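Local coordinates for hypothetical protein (Bacteroides caccae, PDB 4M8R), which is of unknown function but belongs to the DUF4784 family, combining an N-terminal Ig-like domain with a WD40-like domain, probably a beta-propeller, at residues A[37-40]-A[41-44]; A[219-222]-A[223-226]; A[397-400]-A[401-404]. One frame throughout, in Å; residues are numbered along the deposited sequence.

Interaction 1. Residues A[37-40]-A[41-44]; sequences GFQE and GDQV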
ATOM      1  N   GLY A  37     -10.509 -23.331  40.945  1.00 61.50           N
ATOM      2  CA  GLY A  37     -10.496 -21.911  41.304  1.00 60.78           C
ATOM      3  C   GLY A  37     -10.986 -20.938  40.241  1.00 58.64           C
ATOM      4  O   GLY A  37     -10.745 -19.739  40.348  1.00 59.39           O
ATOM      5  N   PHE A  38     -11.685 -21.430  39.222  1.00 56.51           N
ATOM      6  CA  PHE A  38     -12.294 -20.537  38.239  1.00 55.57           C
ATOM      7  C   PHE A  38     -13.368 -19.678  38.890  1.00 59.14           C
ATOM      8  O   PHE A  38     -13.948 -20.062  39.910  1.00 60.90           O
ATOM      9  CB  PHE A  38     -12.876 -21.326  37.068  1.00 53.98           C
ATOM     10  CG  PHE A  38     -11.833 -21.987  36.217  1.00 52.66           C
ATOM     11  CD1 PHE A  38     -11.214 -21.290  35.187  1.00 50.24           C
ATOM     12  CD2 PHE A  38     -11.457 -23.299  36.453  1.00 52.33           C
ATOM     13  CE1 PHE A  38     -10.248 -21.898  34.405  1.00 48.81           C
ATOM     14  CE2 PHE A  38     -10.493 -23.909  35.673  1.00 50.24           C
ATOM     15  CZ  PHE A  38      -9.887 -23.212  34.650  1.00 47.86           C
ATOM     16  N   GLN A  39     -13.625 -18.514  38.293  1.00 59.04           N
ATOM     17  CA  GLN A  39     -14.551 -17.537  38.861  1.00 61.91           C
ATOM     18  C   GLN A  39     -15.478 -16.971  37.795  1.00 64.99           C
ATOM     19  O   GLN A  39     -15.138 -16.955  36.613  1.00 64.14           O
ATOM     20  CB  GLN A  39     -13.778 -16.401  39.522  1.00 61.00           C
ATOM     21  CG  GLN A  39     -12.818 -16.862  40.607  1.00 61.52           C
ATOM     22  CD  GLN A  39     -12.276 -15.719  41.449  1.00 63.41           C
ATOM     23  OE1 GLN A  39     -12.580 -14.551  41.210  1.00 63.69           O
ATOM     24  NE2 GLN A  39     -11.469 -16.056  42.450  1.00 65.34           N
ATOM     25  N   GLU A  40     -16.656 -16.516  38.222  1.00 71.64           N
ATOM     26  CA  GLU A  40     -17.597 -15.849  37.324  1.00 74.08           C
ATOM     27  C   GLU A  40     -16.903 -14.642  36.718  1.00 67.87           C
ATOM     28  O   GLU A  40     -16.326 -13.824  37.436  1.00 67.45           O
ATOM     29  CB  GLU A  40     -18.839 -15.360  38.076  1.00 85.22           C
ATOM     30  CG  GLU A  40     -19.759 -16.447  38.612  1.00 95.29           C
ATOM     31  CD  GLU A  40     -20.809 -15.897  39.569  1.00106.17           C
ATOM     32  OE1 GLU A  40     -21.366 -14.809  39.293  1.00107.93           O
ATOM     33  OE2 GLU A  40     -21.082 -16.551  40.601  1.00107.22           O
ATOM     34  N   GLY A  41     -16.942 -14.543  35.399  1.00 62.19           N
ATOM     35  CA  GLY A  41     -16.344 -13.408  34.713  1.00 59.40           C
ATOM     36  C   GLY A  41     -14.954 -13.674  34.171  1.00 55.76           C
ATOM     37  O   GLY A  41     -14.436 -12.857  33.413  1.00 54.01           O
ATOM     38  N   ASP A  42     -14.341 -14.794  34.556  1.00 54.46           N
ATOM     39  CA  ASP A  42     -13.076 -15.211  33.953  1.00 51.34           C
ATOM     40  C   ASP A  42     -13.261 -15.301  32.447  1.00 50.09           C
ATOM     41  O   ASP A  42     -14.277 -15.811  31.972  1.00 51.47           O
ATOM     42  CB  ASP A  42     -12.604 -16.568  34.492  1.00 51.18           C
ATOM     43  CG  ASP A  42     -11.986 -16.470  35.878  1.00 53.61           C
ATOM     44  OD1 ASP A  42     -12.046 -15.388  36.493  1.00 55.39           O
ATOM     45  OD2 ASP A  42     -11.441 -17.485  36.366  1.00 52.87           O
ATOM     46  N   GLN A  43     -12.292 -14.772  31.704  1.00 48.25           N
ATOM     47  CA  GLN A  43     -12.312 -14.844  30.251  1.00 46.72           C
ATOM     48  C   GLN A  43     -11.115 -15.658  29.771  1.00 42.58           C
ATOM     49  O   GLN A  43     -10.232 -16.015  30.558  1.00 39.66           O
ATOM     50  CB  GLN A  43     -12.319 -13.441  29.646  1.00 49.20           C
ATOM     51  CG  GLN A  43     -13.470 -12.577  30.164  1.00 54.93           C
ATOM     52  CD  GLN A  43     -13.727 -11.322  29.338  1.00 59.68           C
ATOM     53  OE1 GLN A  43     -13.330 -11.227  28.176  1.00 61.38           O
ATOM     54  NE2 GLN A  43     -14.408 -10.352  29.941  1.00 64.49           N
ATOM     55  N   VAL A  44     -11.110 -15.980  28.485  1.00 40.29           N
ATOM     56  CA  VAL A  44     -10.033 -16.751  27.897  1.00 39.32           C
ATOM     57  C   VAL A  44      -9.541 -16.038  26.645  1.00 38.43           C
ATOM     58  O   VAL A  44     -10.340 -15.631  25.803  1.00 38.22           O
ATOM     59  CB  VAL A  44     -10.502 -18.179  27.558  1.00 40.57           C
ATOM     60  CG1 VAL A  44      -9.403 -18.961  26.858  1.00 40.76           C
ATOM     61  CG2 VAL A  44     -10.948 -18.907  28.824  1.00 42.86           C
TER
HETATM   62  O   HOH W   1     -13.418 -13.297  37.194  1.00 38.84           O

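Interaction 2. Residues A[219-222]-A[223-226]; sequences LYNV and SAGL. With EDO (1,2-ethanediol), chain G.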
ATOM      1  N   LEU A 219     -27.399   7.852   9.713  1.00 53.24           N
ATOM      2  CA  LEU A 219     -26.610   6.895   8.954  1.00 50.53           C
ATOM      3  C   LEU A 219     -25.594   6.234   9.882  1.00 47.56           C
ATOM      4  O   LEU A 219     -24.880   6.923  10.602  1.00 49.56           O
ATOM      5  CB  LEU A 219     -25.899   7.607   7.805  1.00 50.90           C
ATOM      6  CG  LEU A 219     -25.118   6.728   6.830  1.00 49.00           C
ATOM      7  CD1 LEU A 219     -26.045   5.763   6.111  1.00 48.15           C
ATOM      8  CD2 LEU A 219     -24.372   7.605   5.839  1.00 49.98           C
ATOM      9  N   TYR A 220     -25.546   4.907   9.857  1.00 44.19           N
ATOM     10  CA  TYR A 220     -24.687   4.125  10.745  1.00 43.27           C
ATOM     11  C   TYR A 220     -23.749   3.232   9.951  1.00 40.83           C
ATOM     12  O   TYR A 220     -24.078   2.795   8.852  1.00 40.71           O
ATOM     13  CB  TYR A 220     -25.525   3.193  11.621  1.00 44.01           C
ATOM     14  CG  TYR A 220     -26.262   3.840  12.773  1.00 45.65           C
ATOM     15  CD1 TYR A 220     -27.394   4.614  12.554  1.00 46.88           C
ATOM     16  CD2 TYR A 220     -25.852   3.629  14.087  1.00 45.68           C
ATOM     17  CE1 TYR A 220     -28.081   5.187  13.612  1.00 49.32           C
ATOM     18  CE2 TYR A 220     -26.533   4.195  15.150  1.00 47.48           C
ATOM     19  CZ  TYR A 220     -27.644   4.967  14.910  1.00 48.99           C
ATOM     20  OH  TYR A 220     -28.307   5.529  15.970  1.00 51.57           O
ATOM     21  N   ASN A 221     -22.592   2.943  10.536  1.00 39.37           N
ATOM     22  CA  ASN A 221     -21.732   1.879  10.051  1.00 38.14           C
ATOM     23  C   ASN A 221     -22.016   0.635  10.870  1.00 36.73           C
ATOM     24  O   ASN A 221     -21.782   0.620  12.072  1.00 36.94           O
ATOM     25  CB  ASN A 221     -20.267   2.262  10.199  1.00 38.54           C
ATOM     26  CG  ASN A 221     -19.337   1.230   9.598  1.00 38.58           C
ATOM     27  OD1 ASN A 221     -19.546   0.026   9.746  1.00 39.47           O
ATOM     28  ND2 ASN A 221     -18.314   1.695   8.899  1.00 39.83           N
ATOM     29  N   VAL A 222     -22.509  -0.413  10.221  1.00 36.62           N
ATOM     30  CA  VAL A 222     -22.913  -1.626  10.931  1.00 35.67           C
ATOM     31  C   VAL A 222     -22.039  -2.820  10.610  1.00 34.30           C
ATOM     32  O   VAL A 222     -22.338  -3.926  11.042  1.00 34.92           O
ATOM     33  CB  VAL A 222     -24.396  -1.976  10.666  1.00 36.51           C
ATOM     34  CG1 VAL A 222     -25.281  -0.852  11.154  1.00 38.68           C
ATOM     35  CG2 VAL A 222     -24.659  -2.259   9.194  1.00 36.53           C
ATOM     36  N   SER A 223     -20.970  -2.611   9.847  1.00 33.51           N
ATOM     37  CA  SER A 223     -20.050  -3.698   9.526  1.00 32.28           C
ATOM     38  C   SER A 223     -18.719  -3.602  10.284  1.00 32.69           C
ATOM     39  O   SER A 223     -17.923  -4.537  10.244  1.00 31.61           O
ATOM     40  CB  SER A 223     -19.798  -3.752   8.019  1.00 32.03           C
ATOM     41  OG  SER A 223     -19.158  -2.575   7.559  1.00 32.43           O
ATOM     42  N   ALA A 224     -18.484  -2.488  10.978  1.00 34.06           N
ATOM     43  CA  ALA A 224     -17.228  -2.286  11.719  1.00 34.75           C
ATOM     44  C   ALA A 224     -16.874  -3.428  12.689  1.00 34.86           C
ATOM     45  O   ALA A 224     -15.697  -3.733  12.872  1.00 34.64           O
ATOM     46  CB  ALA A 224     -17.265  -0.966  12.466  1.00 36.31           C
ATOM     47  N   GLY A 225     -17.882  -4.054  13.294  1.00 36.18           N
ATOM     48  CA  GLY A 225     -17.674  -5.217  14.171  1.00 37.03           C
ATOM     49  C   GLY A 225     -17.159  -6.462  13.460  1.00 37.98           C
ATOM     50  O   GLY A 225     -16.533  -7.318  14.075  1.00 39.86           O
ATOM     51  N   LEU A 226     -17.418  -6.570  12.159  1.00 39.79           N
ATOM     52  CA  LEU A 226     -16.896  -7.674  11.361  1.00 40.40           C
ATOM     53  C   LEU A 226     -15.462  -7.440  10.900  1.00 45.61           C
ATOM     54  O   LEU A 226     -14.692  -8.387  10.767  1.00 48.04           O
ATOM     55  CB  LEU A 226     -17.764  -7.890  10.124  1.00 40.47           C
ATOM     56  CG  LEU A 226     -19.235  -8.224  10.369  1.00 39.95           C
ATOM     57  CD1 LEU A 226     -19.960  -8.310   9.037  1.00 40.40           C
ATOM     58  CD2 LEU A 226     -19.383  -9.522  11.144  1.00 40.09           C
TER
HETATM   59  C1  EDO G 505     -14.896 -11.235   8.836  1.00 57.87           C
HETATM   60  O1  EDO G 505     -13.613 -10.620   8.654  1.00 66.06           O
HETATM   61  C2  EDO G 505     -15.072 -11.699  10.276  1.00 55.19           C
HETATM   62  O2  EDO G 505     -16.416 -12.150  10.435  1.00 57.35           O
HETATM   63  O   HOH W   2     -20.727  -4.257  13.233  1.00 37.08           O

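Interaction 3. Residues A[397-400]-A[401-404]; sequences DFDW and NSKE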
ATOM      1  N   ASP A 397     -24.880 -11.109 -16.916  1.00 62.83           N
ATOM      2  CA  ASP A 397     -23.959 -10.010 -16.614  1.00 62.10           C
ATOM      3  C   ASP A 397     -24.037  -8.943 -17.698  1.00 61.60           C
ATOM      4  O   ASP A 397     -24.078  -9.268 -18.883  1.00 65.02           O
ATOM      5  CB  ASP A 397     -22.505 -10.511 -16.546  1.00 63.61           C
ATOM      6  CG  ASP A 397     -22.119 -11.062 -15.184  1.00 62.71           C
ATOM      7  OD1 ASP A 397     -22.940 -11.039 -14.236  1.00 62.01           O
ATOM      8  OD2 ASP A 397     -20.968 -11.522 -15.063  1.00 64.43           O
ATOM      9  N   PHE A 398     -24.053  -7.678 -17.292  1.00 58.55           N
ATOM     10  CA  PHE A 398     -23.884  -6.570 -18.228  1.00 59.19           C
ATOM     11  C   PHE A 398     -22.512  -5.941 -18.017  1.00 58.11           C
ATOM     12  O   PHE A 398     -22.170  -5.565 -16.897  1.00 54.62           O
ATOM     13  CB  PHE A 398     -24.960  -5.512 -18.023  1.00 58.75           C
ATOM     14  CG  PHE A 398     -24.936  -4.430 -19.063  1.00 60.81           C
ATOM     15  CD1 PHE A 398     -25.440  -4.665 -20.334  1.00 63.76           C
ATOM     16  CD2 PHE A 398     -24.401  -3.181 -18.777  1.00 59.89           C
ATOM     17  CE1 PHE A 398     -25.421  -3.671 -21.299  1.00 65.94           C
ATOM     18  CE2 PHE A 398     -24.378  -2.184 -19.735  1.00 61.91           C
ATOM     19  CZ  PHE A 398     -24.891  -2.427 -20.997  1.00 65.42           C
ATOM     20  N   ASP A 399     -21.738  -5.828 -19.093  1.00 59.85           N
ATOM     21  CA  ASP A 399     -20.404  -5.239 -19.036  1.00 60.60           C
ATOM     22  C   ASP A 399     -20.469  -3.807 -19.559  1.00 62.29           C
ATOM     23  O   ASP A 399     -20.767  -3.581 -20.734  1.00 65.34           O
ATOM     24  CB  ASP A 399     -19.413  -6.075 -19.854  1.00 62.44           C
ATOM     25  CG  ASP A 399     -18.019  -5.477 -19.874  1.00 64.19           C
ATOM     26  OD1 ASP A 399     -17.371  -5.435 -18.812  1.00 63.24           O
ATOM     27  OD2 ASP A 399     -17.565  -5.046 -20.953  1.00 68.25           O
ATOM     28  N   TRP A 400     -20.193  -2.847 -18.683  1.00 61.55           N
ATOM     29  CA  TRP A 400     -20.277  -1.434 -19.033  1.00 64.76           C
ATOM     30  C   TRP A 400     -19.450  -1.062 -20.268  1.00 71.11           C
ATOM     31  O   TRP A 400     -19.891  -0.264 -21.096  1.00 72.42           O
ATOM     32  CB  TRP A 400     -19.834  -0.558 -17.858  1.00 63.48           C
ATOM     33  CG  TRP A 400     -19.865   0.878 -18.217  1.00 66.80           C
ATOM     34  CD1 TRP A 400     -18.821   1.641 -18.648  1.00 70.00           C
ATOM     35  CD2 TRP A 400     -21.017   1.721 -18.242  1.00 68.25           C
ATOM     36  NE1 TRP A 400     -19.246   2.917 -18.919  1.00 72.98           N
ATOM     37  CE2 TRP A 400     -20.593   2.994 -18.678  1.00 71.34           C
ATOM     38  CE3 TRP A 400     -22.366   1.528 -17.925  1.00 68.02           C
ATOM     39  CZ2 TRP A 400     -21.467   4.068 -18.806  1.00 73.31           C
ATOM     40  CZ3 TRP A 400     -23.236   2.598 -18.053  1.00 69.85           C
ATOM     41  CH2 TRP A 400     -22.783   3.852 -18.492  1.00 72.24           C
ATOM     42  N   ASN A 401     -18.255  -1.635 -20.384  1.00 75.62           N
ATOM     43  CA  ASN A 401     -17.309  -1.227 -21.426  1.00 82.22           C
ATOM     44  C   ASN A 401     -17.671  -1.753 -22.815  1.00 85.00           C
ATOM     45  O   ASN A 401     -17.411  -1.084 -23.812  1.00 88.79           O
ATOM     46  CB  ASN A 401     -15.878  -1.628 -21.050  1.00 85.03           C
ATOM     47  CG  ASN A 401     -15.385  -0.916 -19.793  1.00 85.70           C
ATOM     48  OD1 ASN A 401     -14.652   0.069 -19.876  1.00 91.49           O
ATOM     49  ND2 ASN A 401     -15.795  -1.407 -18.624  1.00 79.94           N
ATOM     50  N   SER A 402     -18.278  -2.937 -22.876  1.00 84.15           N
ATOM     51  CA  SER A 402     -18.739  -3.515 -24.144  1.00 86.94           C
ATOM     52  C   SER A 402     -20.242  -3.311 -24.384  1.00 85.30           C
ATOM     53  O   SER A 402     -20.734  -3.590 -25.476  1.00 87.49           O
ATOM     54  CB  SER A 402     -18.417  -5.009 -24.189  1.00 87.60           C
ATOM     55  OG  SER A 402     -19.166  -5.718 -23.219  1.00 86.70           O
ATOM     56  N   LYS A 403     -20.960  -2.842 -23.366  1.00 82.35           N
ATOM     57  CA  LYS A 403     -22.413  -2.626 -23.444  1.00 81.60           C
ATOM     58  C   LYS A 403     -23.188  -3.879 -23.861  1.00 79.41           C
ATOM     59  O   LYS A 403     -24.248  -3.775 -24.476  1.00 79.51           O
ATOM     60  CB  LYS A 403     -22.750  -1.482 -24.407  1.00 85.56           C
ATOM     61  CG  LYS A 403     -22.032  -0.174 -24.129  1.00 87.69           C
ATOM     62  CD  LYS A 403     -22.569   0.510 -22.886  1.00 86.98           C
ATOM     63  CE  LYS A 403     -21.876   1.845 -22.688  1.00 90.17           C
ATOM     64  NZ  LYS A 403     -22.451   2.583 -21.539  1.00 88.82           N
ATOM     65  N   GLU A 404     -22.668  -5.051 -23.514  1.00 78.29           N
ATOM     66  CA  GLU A 404     -23.281  -6.317 -23.909  1.00 80.58           C
ATOM     67  C   GLU A 404     -23.655  -7.169 -22.699  1.00 75.12           C
ATOM     68  O   GLU A 404     -22.950  -7.174 -21.687  1.00 72.17           O
ATOM     69  CB  GLU A 404     -22.331  -7.101 -24.816  1.00 86.41           C
ATOM     70  CG  GLU A 404     -22.334  -6.636 -26.264  1.00 93.26           C
ATOM     71  CD  GLU A 404     -21.230  -7.276 -27.087  1.00 98.95           C
ATOM     72  OE1 GLU A 404     -20.141  -7.542 -26.534  1.00 98.01           O
ATOM     73  OE2 GLU A 404     -21.453  -7.510 -28.293  1.00105.58           O
TER

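Interaction 1. Residues A[37-40]-A[41-44]
Gln39 and Asp42 close a type II beta turn, with Asp42 N donating to Gln39 O over 3.1 Å. The bond is fairly straight, at 162° about the hydrogen. Glu40 and Gly41 form the corners. Gly41 has a positive phi, which glycine adopts easily. The Asp42 carboxylate then folds back over the first half of the turn. Its CG lies beside the backbone N and anti to the carbonyl carbon (chi1 -77°), and this carries OD2 back to Gln39 N. The bond from Gln39 N to Asp42 OD2 is weak, 3.1 Å long and bent. Asp42 OD1 lies 3.6 Å from Gln39 CB. The turn therefore carries two links between the same two residues, one through the backbone and one through the side chain. It lies in the Ig-like domain, in the loop between strand 30-36 and strand 43-50. These strands are not neighbours in their sheet: strands 76-80 and 60-72 lie between them. Phe38 crosses the Asp42 side chain at about a right angle. Its ring is turned 63° from the carboxylate plane, and Phe38 CD1 comes to 4.0 Å from Asp42 OD2. The ring is buried against Leu94, Met77 and Ile33. The main partner of Asp42 is Arg96, whose NH1 forms a salt bridge with OD2. This charge would probably favour the ionised carboxylate. Water 1 donates to Asp42 OD1 at 2.6 Å and to Glu40 O at 3.0 Å, and so ties the carboxylate to the turn from its other oxygen. The side chain of Glu40 extends away from the turn, and Glu40 packs on Gln39 of the second subunit.

Interaction 2. Residues A[219-222]-A[223-226]
Asn221 OD1 accepts two backbone N-H groups, those of Ser223 and Ala224. Both bonds are 3.0 Å long, Ser223 N to Asn221 OD1 and Ala224 N to Asn221 OD1. They arrive from different directions. Ser223 N lies nearly along the C=O axis, with an angle of 161° at the oxygen. Ala224 N is tilted 32° from the plane of the amide. The first bond makes an Asx turn, since it joins a side-chain oxygen to the N-H two residues on. The methyl of Ala224 also rests near the amide, with Ala224 CB 3.7 Å from Asn221 OD1. Asn221 ends strand 217-221, and its CG stands opposite the backbone N (chi1 -175°), which sends the amide forward over the next residues. Beyond the Asx turn the chain bends again in helical conformation, and Leu226 N donates to Ser223 O over 2.8 Å. Water 2 bridges Val222 O and Gly225 N: it accepts from Gly225 N at 2.9 Å and gives a weak bond to Val222 O. The second shell fixes the amide and the serine. Asn221 ND2 donates to Asp206 OD2, and Ser223 OG bonds to Ile207 N. At the far end an ethanediol, probably from the crystallisation liquor, makes a weak bond to Leu226 O. Tyr61 of the second subunit packs on Asn221. With ND2 held by Asp206, the amide has a defined orientation, and its buried oxygen satisfies two N-H groups just where the strand ends.

Interaction 3. Residues A[397-400]-A[401-404]
Asp399 OD2 is gripped twice by Ser402, through OG and through the backbone N. This is the loop of a beta hairpin, in which residues 400-403 connect strand 394-399 to strand 404-407, an edge strand, within this chain, of a four-stranded antiparallel sheet. Such a sheet is consistent with a propeller blade. Ser402 OG donates to Asp399 OD2 over 2.9 Å, on the anti lone pair of the carboxylate oxygen. Ser402 N is equally close to Asp399 OD2 but comes from above the carboxylate plane, 38° out of it. At the strand end of the loop, Asp399 N donates to Glu404 O over 3.2 Å in a nearly straight bond. Lys403 N makes a weak, bent bond to Asp399 O. Lys403 has a positive phi of 55°, which turns the chain back toward the strand. The Phe398 ring packs on the Lys403 backbone, Phe398 CE1 being 3.4 Å from Lys403 O. Phe361 meets both Phe398 and Trp400, edge-to-face in the case of Trp400. The Lys403 side chain bends at chi2 (-72°) and runs alongside Trp400. It ends in a cation-pi contact, with Lys403 NZ 3.2 Å from the centroid of the six-membered Trp400 ring, over its face.

How the interactions relate
The three interactions are separate local turns at strand ends, and none touches another. Interaction 1 lies in the Ig-like domain, interactions 2 and 3 in the WD40-like domain. Centres of interactions 1 and 2 are about 30 Å apart, and their nearest atoms about 15 Å. Interaction 3 is about 32 Å from interaction 2 and about 58 Å from interaction 1, centre to centre, and lies across the centre of the chain from interaction 1. Interactions 1 and 2 both meet the second subunit, whereas residues 397-404 reach the third. With the function unknown, none of the three can be tied to an active site, and the ethanediol near residues 223-226 marks no established pocket.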